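Local coordinates for protein beta-N-acetylhexosaminidase (Thermotoga neapolitana, PDB 5BZA) that probably hydrolyses terminal non-reducing N-acetyl-D-hexosamine residues in N-acetyl-beta-D-hexosaminides, as a member of glycosyl hydrolase family 3, at residues Gly80-Gly85 / Leu129-Gly133; Met110-Leu116 / Val155-Lys160; Val202-Val206 / Glu311-Ala315; Asn237-Leu241 / Ile308-Tyr312. One frame throughout, in Å; residues are numbered along the deposited sequence.

Contact 1: residues Gly80-Gly85 / Leu129-Gly133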
loop_
_atom_site.group_PDB
_atom_site.type_symbol
_atom_site.label_atom_id
_atom_site.label_comp_id
_atom_site.label_asym_id
_atom_site.label_seq_id
_atom_site.Cartn_x
_atom_site.Cartn_y
_atom_site.Cartn_z
ATOM N N GLY B 80 7.341 1.023 -14.956
ATOM C CA GLY B 80 7.587 2.423 -15.248
ATOM C C GLY B 80 7.289 2.833 -16.680
ATOM O O GLY B 80 6.915 2.020 -17.532
ATOM N N ASN B 81 7.430 4.127 -16.952
ATOM C CA ASN B 81 7.039 4.648 -18.276
ATOM C C ASN B 81 7.739 4.005 -19.458
ATOM O O ASN B 81 7.111 3.796 -20.492
ATOM C CB ASN B 81 7.231 6.163 -18.327
ATOM C CG ASN B 81 6.043 6.898 -17.721
ATOM O OD1 ASN B 81 5.187 6.289 -17.058
ATOM N ND2 ASN B 81 5.976 8.197 -17.949
ATOM N N LEU B 82 9.002 3.643 -19.325
ATOM C CA LEU B 82 9.705 3.117 -20.494
ATOM C C LEU B 82 9.108 1.764 -20.925
ATOM O O LEU B 82 8.693 1.564 -22.125
ATOM C CB LEU B 82 11.204 3.001 -20.194
ATOM C CG LEU B 82 12.055 2.670 -21.418
ATOM C CD1 LEU B 82 12.043 3.836 -22.438
ATOM C CD2 LEU B 82 13.476 2.317 -21.006
ATOM N N ALA B 83 8.990 0.859 -19.934
ATOM C CA ALA B 83 8.337 -0.417 -20.175
ATOM C C ALA B 83 6.935 -0.182 -20.664
ATOM O O ALA B 83 6.533 -0.790 -21.646
ATOM C CB ALA B 83 8.311 -1.273 -18.920
ATOM N N ALA B 84 6.223 0.754 -20.037
ATOM C CA ALA B 84 4.835 1.018 -20.430
ATOM C C ALA B 84 4.733 1.437 -21.903
ATOM O O ALA B 84 3.880 0.943 -22.653
ATOM C CB ALA B 84 4.216 2.115 -19.521
ATOM N N GLY B 85 5.635 2.330 -22.315
ATOM C CA GLY B 85 5.708 2.841 -23.683
ATOM C C GLY B 85 5.917 1.719 -24.681
ATOM O O GLY B 85 5.559 1.852 -25.859
ATOM N N LEU B 129 14.385 5.997 -17.866
ATOM C CA LEU B 129 13.283 5.163 -17.378
ATOM C C LEU B 129 11.974 5.932 -17.130
ATOM O O LEU B 129 10.891 5.359 -17.226
ATOM C CB LEU B 129 13.670 4.440 -16.061
ATOM C CG LEU B 129 14.291 3.036 -16.019
ATOM C CD1 LEU B 129 14.356 2.500 -14.609
ATOM C CD2 LEU B 129 13.503 2.080 -16.874
ATOM N N ARG B 130 12.049 7.213 -16.794
ATOM C CA ARG B 130 10.833 7.969 -16.495
ATOM C C ARG B 130 9.992 8.436 -17.728
ATOM O O ARG B 130 8.910 9.048 -17.570
ATOM C CB ARG B 130 11.190 9.169 -15.612
ATOM C CG ARG B 130 11.816 8.785 -14.251
ATOM C CD ARG B 130 12.309 10.045 -13.512
ATOM N NE ARG B 130 11.236 11.014 -13.251
ATOM C CZ ARG B 130 11.418 12.328 -13.109
ATOM N NH1 ARG B 130 12.627 12.848 -13.270
ATOM N NH2 ARG B 130 10.390 13.150 -12.864
ATOM N N SER B 131 10.480 8.176 -18.935
ATOM C CA SER B 131 9.782 8.557 -20.154
ATOM C C SER B 131 9.149 7.360 -20.896
ATOM O O SER B 131 9.718 6.274 -21.005
ATOM C CB SER B 131 10.745 9.339 -21.115
ATOM O OG SER B 131 10.221 9.418 -22.446
ATOM N N PHE B 132 7.997 7.600 -21.486
ATOM C CA PHE B 132 7.347 6.604 -22.308
ATOM C C PHE B 132 8.167 6.242 -23.542
ATOM O O PHE B 132 7.957 5.165 -24.102
ATOM C CB PHE B 132 5.962 7.125 -22.754
ATOM C CG PHE B 132 4.940 7.204 -21.641
ATOM C CD1 PHE B 132 4.476 6.037 -21.017
ATOM C CD2 PHE B 132 4.467 8.446 -21.199
ATOM C CE1 PHE B 132 3.513 6.085 -19.989
ATOM C CE2 PHE B 132 3.523 8.511 -20.156
ATOM C CZ PHE B 132 3.043 7.303 -19.555
ATOM N N GLY B 133 9.049 7.153 -24.009
ATOM C CA GLY B 133 9.912 6.859 -25.161
ATOM C C GLY B 133 10.371 8.044 -26.006
ATOM O O GLY B 133 10.085 9.183 -25.656
HETATM O O HOH W 1 9.387 3.191 -24.405
#
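The side-chain amide of Asn-81 lies almost flat on one face of the Phe-132 ring, and this is the closely packed side of the contact. The two planes differ by only 17°. Asn-81 ND2 stands 3.3 Å above the ring plane, displaced toward the rim, while Asn-81 CB makes a CH-pi contact 4.1 Å from the ring centroid. CG of Phe-132 stays beside its own backbone N (chi1 -70°), which lays the ring under the amide. Asn-81 ND2 also comes to 3.1 Å from Arg-130 O, but an N-H...O angle of 121° makes this bond weak. Close by, Gly-85, having no side chain, lets Phe-132 O approach its CA to 3.3 Å. Both segments lie in beta-alpha connections of the family's TIM-barrel-type N-terminal domain: the short helix 81-85 comes after strand 59-62, and the loop holding 129-133 comes after strand 110-111. An ST turn shapes this loop, Ser-131 OG accepting from Gly-133 N at 3.0 Å; that hydroxyl is also bonded to Asp-117 O. Toward partly exposed Leu-129 the contact is looser. Leu-82 N gives Leu-129 O a weak hydrogen bond of 3.3 Å, and the two leucine side chains, crossing at about a right angle, meet at CD2 and CD2, 4.1 Å apart. Pro-433 and His-448 of the second subunit pack on Leu-82 and Leu-129 respectively. The Arg-130 side chain leaves the contact for a salt bridge with Glu-65, near a bound cadmium ion.

Contact 2: residues Met110-Leu116 / Val155-Lys160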
loop_
_atom_site.group_PDB
_atom_site.type_symbol
_atom_site.label_atom_id
_atom_site.label_comp_id
_atom_site.label_asym_id
_atom_site.label_seq_id
_atom_site.Cartn_x
_atom_site.Cartn_y
_atom_site.Cartn_z
ATOM N N MET B 110 -4.381 14.953 -6.350
ATOM C CA MET B 110 -3.571 15.305 -7.512
ATOM C C MET B 110 -2.377 14.376 -7.491
ATOM O O MET B 110 -2.003 13.876 -6.442
ATOM C CB MET B 110 -3.125 16.776 -7.476
ATOM C CG MET B 110 -2.279 17.211 -8.700
ATOM S SD MET B 110 -1.961 19.000 -8.765
ATOM C CE MET B 110 -3.561 19.587 -9.337
ATOM N N VAL B 111 -1.814 14.108 -8.655
ATOM C CA VAL B 111 -0.543 13.453 -8.745
ATOM C C VAL B 111 0.348 14.270 -9.720
ATOM O O VAL B 111 -0.092 14.744 -10.770
ATOM C CB VAL B 111 -0.703 11.997 -9.209
ATOM C CG1 VAL B 111 -1.245 11.946 -10.668
ATOM C CG2 VAL B 111 0.605 11.220 -9.031
ATOM N N PHE B 112 1.616 14.415 -9.356
ATOM C CA PHE B 112 2.571 15.103 -10.208
ATOM C C PHE B 112 3.080 14.062 -11.208
ATOM O O PHE B 112 4.246 13.648 -11.155
ATOM C CB PHE B 112 3.695 15.732 -9.379
ATOM C CG PHE B 112 3.250 16.917 -8.557
ATOM C CD1 PHE B 112 2.100 17.596 -8.864
ATOM C CD2 PHE B 112 4.019 17.377 -7.494
ATOM C CE1 PHE B 112 1.697 18.724 -8.132
ATOM C CE2 PHE B 112 3.621 18.506 -6.746
ATOM C CZ PHE B 112 2.442 19.173 -7.071
ATOM N N ALA B 113 2.175 13.669 -12.107
ATOM C CA ALA B 113 2.428 12.718 -13.172
ATOM C C ALA B 113 1.265 12.861 -14.165
ATOM O O ALA B 113 0.242 13.438 -13.800
ATOM C CB ALA B 113 2.503 11.327 -12.639
ATOM N N PRO B 114 1.415 12.379 -15.413
ATOM C CA PRO B 114 2.556 11.705 -16.052
ATOM C C PRO B 114 3.676 12.637 -16.569
ATOM O O PRO B 114 3.473 13.822 -16.820
ATOM C CB PRO B 114 1.906 10.977 -17.243
ATOM C CG PRO B 114 0.825 11.888 -17.644
ATOM C CD PRO B 114 0.290 12.522 -16.361
ATOM N N VAL B 115 4.864 12.056 -16.672
ATOM C CA VAL B 115 6.004 12.614 -17.377
ATOM C C VAL B 115 5.762 12.494 -18.860
ATOM O O VAL B 115 5.561 11.364 -19.372
ATOM C CB VAL B 115 7.297 11.864 -17.020
ATOM C CG1 VAL B 115 8.455 12.178 -18.061
ATOM C CG2 VAL B 115 7.678 12.178 -15.596
ATOM N N LEU B 116 5.779 13.646 -19.549
ATOM C CA LEU B 116 5.588 13.633 -20.988
ATOM C C LEU B 116 6.877 13.978 -21.761
ATOM O O LEU B 116 6.879 14.063 -22.991
ATOM C CB LEU B 116 4.441 14.577 -21.360
ATOM C CG LEU B 116 3.052 14.302 -20.760
ATOM C CD1 LEU B 116 2.039 15.275 -21.356
ATOM C CD2 LEU B 116 2.644 12.866 -20.981
ATOM N N VAL B 155 -8.041 11.300 -9.349
ATOM C CA VAL B 155 -6.953 12.219 -9.077
ATOM C C VAL B 155 -6.682 13.106 -10.297
ATOM O O VAL B 155 -6.600 12.640 -11.428
ATOM C CB VAL B 155 -5.719 11.380 -8.669
ATOM C CG1 VAL B 155 -4.495 12.082 -8.875
ATOM C CG2 VAL B 155 -5.838 10.997 -7.209
ATOM N N ILE B 156 -6.534 14.394 -10.089
ATOM C CA ILE B 156 -6.153 15.280 -11.227
ATOM C C ILE B 156 -4.695 15.179 -11.577
ATOM O O ILE B 156 -3.850 15.525 -10.774
ATOM C CB ILE B 156 -6.474 16.730 -10.933
ATOM C CG1 ILE B 156 -7.982 16.837 -10.767
ATOM C CG2 ILE B 156 -6.043 17.639 -12.110
ATOM C CD1 ILE B 156 -8.398 18.191 -10.413
ATOM N N PRO B 157 -4.398 14.745 -12.809
ATOM C CA PRO B 157 -2.995 14.663 -13.227
ATOM C C PRO B 157 -2.361 16.031 -13.379
ATOM O O PRO B 157 -3.059 17.021 -13.585
ATOM C CB PRO B 157 -3.072 13.919 -14.570
ATOM C CG PRO B 157 -4.403 14.273 -15.102
ATOM C CD PRO B 157 -5.323 14.392 -13.902
ATOM N N CYS B 158 -1.046 16.067 -13.216
ATOM C CA CYS B 158 -0.234 17.250 -13.519
ATOM C C CYS B 158 0.887 16.857 -14.483
ATOM O O CYS B 158 1.887 16.222 -14.111
ATOM C CB CYS B 158 0.351 17.853 -12.239
ATOM S SG CYS B 158 1.303 19.372 -12.534
ATOM N N ILE B 159 0.714 17.210 -15.741
ATOM C CA ILE B 159 1.676 16.800 -16.746
ATOM C C ILE B 159 2.938 17.655 -16.623
ATOM O O ILE B 159 2.876 18.787 -16.246
ATOM C CB ILE B 159 1.054 16.868 -18.168
ATOM C CG1 ILE B 159 0.538 18.273 -18.494
ATOM C CG2 ILE B 159 -0.053 15.817 -18.294
ATOM C CD1 ILE B 159 -0.119 18.354 -19.868
ATOM N N LYS B 160 4.088 17.074 -16.935
ATOM C CA LYS B 160 5.380 17.724 -16.732
ATOM C C LYS B 160 6.400 17.137 -17.714
ATOM O O LYS B 160 6.197 16.025 -18.206
ATOM C CB LYS B 160 5.841 17.534 -15.266
ATOM C CG LYS B 160 6.103 16.079 -14.892
ATOM C CD LYS B 160 6.316 15.928 -13.388
ATOM C CE LYS B 160 6.535 14.476 -13.011
ATOM N NZ LYS B 160 6.751 14.315 -11.560
#
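Backbone hydrogen bonds come first: Met-110 and Val-111 pair in parallel with Ile-156 and Pro-157, Val-111 N bonding to Ile-156 O at 3.3 Å. Cys-158 N then serves two acceptors, Ala-113 O at 3.0 Å and, more weakly, Val-111 O at 2.9 Å. An inverse gamma turn centred on Phe-112 and a cis peptide before Pro-114 accompany a one-residue shift in register, after which a separate, single bridge joins Val-115 to Lys-160, and Leu-116 N meets Lys-160 O at 2.8 Å in a straight bond (179°). One side chain bonds across: Lys-160 NZ gives a hydrogen bond to Phe-112 O at 2.6 Å and a salt bridge to Glu-65. The Lys-160 chain starts between its backbone N and carbonyl carbon (chi1 64°) and runs extended beyond CG, passing its CE 3.6 Å from Val-115 CG2. Apolar contacts fill the rest. Leu-116 CD1 packs 3.7 Å from Ile-159 CB, Pro-114 CD lies alongside Ile-159 CG2 at 3.8 Å, and Cys-158 CB meets the edge of the Phe-112 ring. Strand 110-111, helix 136-153 and strand 156-162 thus form a beta-alpha-beta crossover of the TIM-barrel-type sheet, whose second strand carries His-161, a cadmium ligand, just after Lys-160.

Contact 3: residues Val202-Val206 / Glu311-Ala315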
loop_
_atom_site.group_PDB
_atom_site.type_symbol
_atom_site.label_atom_id
_atom_site.label_comp_id
_atom_site.label_asym_id
_atom_site.label_seq_id
_atom_site.Cartn_x
_atom_site.Cartn_y
_atom_site.Cartn_z
ATOM N N VAL B 202 -9.973 16.023 -20.460
ATOM C CA VAL B 202 -9.488 15.710 -19.122
ATOM C C VAL B 202 -8.979 16.978 -18.462
ATOM O O VAL B 202 -8.189 17.731 -19.051
ATOM C CB VAL B 202 -8.330 14.673 -19.108
ATOM C CG1 VAL B 202 -7.839 14.437 -17.674
ATOM C CG2 VAL B 202 -8.768 13.362 -19.689
ATOM N N LYS B 203 -9.455 17.241 -17.256
ATOM C CA LYS B 203 -8.938 18.351 -16.492
ATOM C C LYS B 203 -7.529 17.992 -16.071
ATOM O O LYS B 203 -7.303 16.897 -15.500
ATOM C CB LYS B 203 -9.786 18.638 -15.260
ATOM C CG LYS B 203 -9.334 19.886 -14.500
ATOM C CD LYS B 203 -10.358 20.305 -13.468
ATOM C CE LYS B 203 -10.290 21.809 -13.231
ATOM N NZ LYS B 203 -11.640 22.430 -13.115
ATOM N N THR B 204 -6.584 18.904 -16.280
ATOM C CA THR B 204 -5.198 18.614 -15.909
ATOM C C THR B 204 -4.503 19.863 -15.370
ATOM O O THR B 204 -4.904 20.970 -15.672
ATOM C CB THR B 204 -4.368 18.047 -17.134
ATOM O OG1 THR B 204 -3.046 17.699 -16.703
ATOM C CG2 THR B 204 -4.207 19.087 -18.269
ATOM N N ALA B 205 -3.471 19.697 -14.539
ATOM C CA ALA B 205 -2.571 20.835 -14.284
ATOM C C ALA B 205 -1.320 20.682 -15.177
ATOM O O ALA B 205 -1.048 19.610 -15.721
ATOM C CB ALA B 205 -2.187 20.950 -12.779
ATOM N N VAL B 206 -0.569 21.762 -15.335
ATOM C CA VAL B 206 0.684 21.688 -16.092
ATOM C C VAL B 206 1.829 22.177 -15.209
ATOM O O VAL B 206 1.751 23.273 -14.633
ATOM C CB VAL B 206 0.657 22.546 -17.376
ATOM C CG1 VAL B 206 2.051 22.542 -18.032
ATOM C CG2 VAL B 206 -0.393 22.039 -18.323
ATOM N N GLU B 311 -11.299 27.253 -8.649
ATOM C CA GLU B 311 -12.013 26.302 -9.491
ATOM C C GLU B 311 -11.471 24.881 -9.246
ATOM O O GLU B 311 -12.265 23.966 -8.980
ATOM C CB GLU B 311 -11.930 26.717 -10.972
ATOM C CG GLU B 311 -12.777 27.983 -11.229
ATOM C CD GLU B 311 -12.522 28.666 -12.592
ATOM O OE1 GLU B 311 -13.303 29.589 -12.948
ATOM O OE2 GLU B 311 -11.527 28.326 -13.284
ATOM N N TYR B 312 -10.144 24.695 -9.254
ATOM C CA TYR B 312 -9.596 23.335 -9.054
ATOM C C TYR B 312 -9.989 22.760 -7.683
ATOM O O TYR B 312 -10.400 21.602 -7.575
ATOM C CB TYR B 312 -8.065 23.305 -9.212
ATOM C CG TYR B 312 -7.637 23.191 -10.673
ATOM C CD1 TYR B 312 -7.907 24.225 -11.570
ATOM C CD2 TYR B 312 -7.001 22.041 -11.170
ATOM C CE1 TYR B 312 -7.540 24.135 -12.934
ATOM C CE2 TYR B 312 -6.637 21.938 -12.543
ATOM C CZ TYR B 312 -6.907 22.997 -13.422
ATOM O OH TYR B 312 -6.545 22.942 -14.783
ATOM N N LEU B 313 -9.814 23.570 -6.644
ATOM C CA LEU B 313 -10.169 23.205 -5.293
ATOM C C LEU B 313 -11.596 22.716 -5.243
ATOM O O LEU B 313 -11.878 21.642 -4.694
ATOM C CB LEU B 313 -9.995 24.389 -4.348
ATOM C CG LEU B 313 -8.549 24.670 -3.936
ATOM C CD1 LEU B 313 -8.407 25.926 -3.099
ATOM C CD2 LEU B 313 -8.039 23.458 -3.155
ATOM N N SER B 314 -12.495 23.470 -5.859
ATOM C CA SER B 314 -13.907 23.101 -5.834
ATOM C C SER B 314 -14.118 21.774 -6.557
ATOM O O SER B 314 -14.939 20.949 -6.138
ATOM C CB SER B 314 -14.762 24.214 -6.420
ATOM O OG SER B 314 -14.709 25.334 -5.543
ATOM N N ALA B 315 -13.332 21.538 -7.604
ATOM C CA ALA B 315 -13.460 20.303 -8.393
ATOM C C ALA B 315 -13.168 18.999 -7.601
ATOM O O ALA B 315 -13.437 17.898 -8.088
ATOM C CB ALA B 315 -12.550 20.374 -9.629
#
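Lys-203 and Tyr-312 are brought together by their first torsions: CG of Lys-203 is trans to its backbone nitrogen (chi1 -175°), which carries the methylene chain across the ring of the helix residue, and CG of Tyr-312 lies beside its own backbone N (chi1 -83°), directing the ring back to the sheet. The two segments belong to the barrel-type domain of glycosyl hydrolase family 3, where 202-206 enters the parallel strand 205-208, while 311-315 lies at the C-terminal end of helix 299-314. The contact therefore joins the sheet, at the start of one strand, to a helix of the outer layer. The methylene arm of the lysine does most of the touching. Lys-203 CE sits over the centre of the Tyr-312 ring, 3.5 Å from the centroid and almost on the ring normal, a clear CH-pi contact. Farther along, Lys-203 NZ remains above the same face at 4.5 Å from the centroid, close enough for a cation-pi interaction. It also approaches Ala-315 CB to 4.1 Å. Glu-311 OE2 is 5.9 Å from Lys-203 NZ, too far for direct pairing, though its charge could favour the ammonium position; the carboxylate has its salt bridge with Lys-307. Phe-151 of helix 136-153 also packs against the Lys-203 side chain. At the ring's edge, near its plane, lies the carbonyl of Thr-204. Tyr-312 OH donates to Thr-204 O over 2.7 Å, with the hydroxyl oxygen raised 39° out of the carbonyl plane.

Contact 4: residues Asn237-Leu241 / Ile308-Tyr312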
loop_
_atom_site.group_PDB
_atom_site.type_symbol
_atom_site.label_atom_id
_atom_site.label_comp_id
_atom_site.label_asym_id
_atom_site.label_seq_id
_atom_site.Cartn_x
_atom_site.Cartn_y
_atom_site.Cartn_z
ATOM N N ASN B 237 -3.714 27.351 -25.953
ATOM C CA ASN B 237 -5.029 27.625 -25.378
ATOM C C ASN B 237 -5.313 26.893 -24.021
ATOM O O ASN B 237 -6.469 26.588 -23.659
ATOM C CB ASN B 237 -6.109 27.286 -26.422
ATOM C CG ASN B 237 -7.391 28.046 -26.182
ATOM O OD1 ASN B 237 -7.348 29.214 -25.772
ATOM N ND2 ASN B 237 -8.541 27.390 -26.398
ATOM N N PHE B 238 -4.264 26.674 -23.236
ATOM C CA PHE B 238 -4.446 26.062 -21.930
ATOM C C PHE B 238 -4.829 27.149 -20.936
ATOM O O PHE B 238 -4.072 28.082 -20.711
ATOM C CB PHE B 238 -3.182 25.321 -21.451
ATOM C CG PHE B 238 -3.342 24.679 -20.082
ATOM C CD1 PHE B 238 -4.262 23.675 -19.870
ATOM C CD2 PHE B 238 -2.571 25.105 -19.001
ATOM C CE1 PHE B 238 -4.431 23.096 -18.598
ATOM C CE2 PHE B 238 -2.723 24.545 -17.726
ATOM C CZ PHE B 238 -3.663 23.528 -17.525
ATOM N N LYS B 239 -6.020 27.038 -20.357
ATOM C CA LYS B 239 -6.491 28.069 -19.444
ATOM C C LYS B 239 -6.532 27.503 -18.018
ATOM O O LYS B 239 -7.140 28.094 -17.106
ATOM C CB LYS B 239 -7.873 28.607 -19.883
ATOM C CG LYS B 239 -7.943 29.081 -21.362
ATOM C CD LYS B 239 -6.767 29.994 -21.707
ATOM C CE LYS B 239 -6.981 30.781 -23.003
ATOM N NZ LYS B 239 -5.712 31.447 -23.455
ATOM N N GLY B 240 -5.921 26.336 -17.835
ATOM C CA GLY B 240 -5.977 25.691 -16.545
ATOM C C GLY B 240 -4.852 26.124 -15.628
ATOM O O GLY B 240 -4.245 27.175 -15.802
ATOM N N LEU B 241 -4.572 25.273 -14.643
ATOM C CA LEU B 241 -3.623 25.552 -13.582
ATOM C C LEU B 241 -2.188 25.256 -14.016
ATOM O O LEU B 241 -1.880 24.145 -14.510
ATOM C CB LEU B 241 -4.007 24.722 -12.335
ATOM C CG LEU B 241 -3.116 24.778 -11.091
ATOM C CD1 LEU B 241 -3.073 26.210 -10.489
ATOM C CD2 LEU B 241 -3.590 23.771 -10.026
ATOM N N ILE B 308 -8.473 30.494 -10.740
ATOM C CA ILE B 308 -8.142 29.168 -11.239
ATOM C C ILE B 308 -7.977 28.153 -10.079
ATOM O O ILE B 308 -8.577 27.066 -10.099
ATOM C CB ILE B 308 -6.871 29.216 -12.111
ATOM C CG1 ILE B 308 -7.138 30.011 -13.384
ATOM C CG2 ILE B 308 -6.418 27.831 -12.492
ATOM C CD1 ILE B 308 -5.952 30.100 -14.302
ATOM N N VAL B 309 -7.186 28.519 -9.069
ATOM C CA VAL B 309 -6.992 27.619 -7.954
ATOM C C VAL B 309 -8.314 27.269 -7.281
ATOM O O VAL B 309 -8.568 26.104 -6.962
ATOM C CB VAL B 309 -6.032 28.196 -6.915
ATOM C CG1 VAL B 309 -6.070 27.342 -5.631
ATOM C CG2 VAL B 309 -4.645 28.259 -7.481
ATOM N N ASP B 310 -9.175 28.265 -7.102
ATOM C CA ASP B 310 -10.483 28.010 -6.483
ATOM C C ASP B 310 -11.329 27.068 -7.340
ATOM O O ASP B 310 -11.987 26.156 -6.827
ATOM C CB ASP B 310 -11.194 29.335 -6.222
ATOM C CG ASP B 310 -10.766 29.959 -4.905
ATOM O OD1 ASP B 310 -10.151 29.237 -4.082
ATOM O OD2 ASP B 310 -10.989 31.176 -4.709
ATOM N N GLU B 311 -11.299 27.253 -8.649
ATOM C CA GLU B 311 -12.013 26.302 -9.491
ATOM C C GLU B 311 -11.471 24.881 -9.246
ATOM O O GLU B 311 -12.265 23.966 -8.980
ATOM C CB GLU B 311 -11.930 26.717 -10.972
ATOM C CG GLU B 311 -12.777 27.983 -11.229
ATOM C CD GLU B 311 -12.522 28.666 -12.592
ATOM O OE1 GLU B 311 -13.303 29.589 -12.948
ATOM O OE2 GLU B 311 -11.527 28.326 -13.284
ATOM N N TYR B 312 -10.144 24.695 -9.254
ATOM C CA TYR B 312 -9.596 23.335 -9.054
ATOM C C TYR B 312 -9.989 22.760 -7.683
ATOM O O TYR B 312 -10.400 21.602 -7.575
ATOM C CB TYR B 312 -8.065 23.305 -9.212
ATOM C CG TYR B 312 -7.637 23.191 -10.673
ATOM C CD1 TYR B 312 -7.907 24.225 -11.570
ATOM C CD2 TYR B 312 -7.001 22.041 -11.170
ATOM C CE1 TYR B 312 -7.540 24.135 -12.934
ATOM C CE2 TYR B 312 -6.637 21.938 -12.543
ATOM C CZ TYR B 312 -6.907 22.997 -13.422
ATOM O OH TYR B 312 -6.545 22.942 -14.783
#
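Leu-241 CB sits over a face of the Tyr-312 ring, 3.7 Å from the centroid and 17° off the normal, a CH-pi contact. This face is the one opposite to that covered by Lys-203, and the ring is sandwiched between them. CG of Leu-241 is trans to its backbone N (chi1 177°), which lays its methyls along the ring: CD2 comes to 4.0 Å from Tyr-312 CD2, and CD1 meets Val-309 CG2, also at 4.0 Å. One turn before Tyr-312, Ile-308 CG2 closes on Leu-241 CB at 3.9 Å. Farther out, Ile-308 CD1 lies 3.6 Å from Lys-239 O, bringing helix 299-314 against the loop that leads into strand 241-243, an outer helix against the barrel sheet. The polar edge begins where Gly-240 CA passes near the ring plane, 3.3 Å from Tyr-312 OH. Beyond it, Arg-233 NH1 holds the carbonyls of Phe-238 and Gly-240. Leu-241 N donates to Tyr-312 OH over 3.1 Å at 161°. With its proton already engaged by Thr-204 O, the hydroxyl can serve Leu-241 N as acceptor; the two bonds satisfy a buried oxygen and hold the end of the ring, while packing on both faces should hinder its rotation.

Overall arrangement
From the N terminus, 80-85 is met first, but contact 1 closes only at 129-133, after 110-116 has opened contact 2, which closes at 155-160. These two therefore cross along the chain, and they touch where Arg-130 O packs on Val-115 CG1. Contact 3 opens later, at 202-206, and closes at 311-315; contact 4 opens within that loop, at 237-241, and ends on the same stretch of helix 299-314, with Glu-311 and Tyr-312 common to both. Neighbouring strands 156-162 and 205-208 couple contact 2 to contact 3. Together they link the beta-alpha connections of contact 1, through the parallel sheet, to an outer helix; contacts 1 and 4 have centres about 28 Å apart.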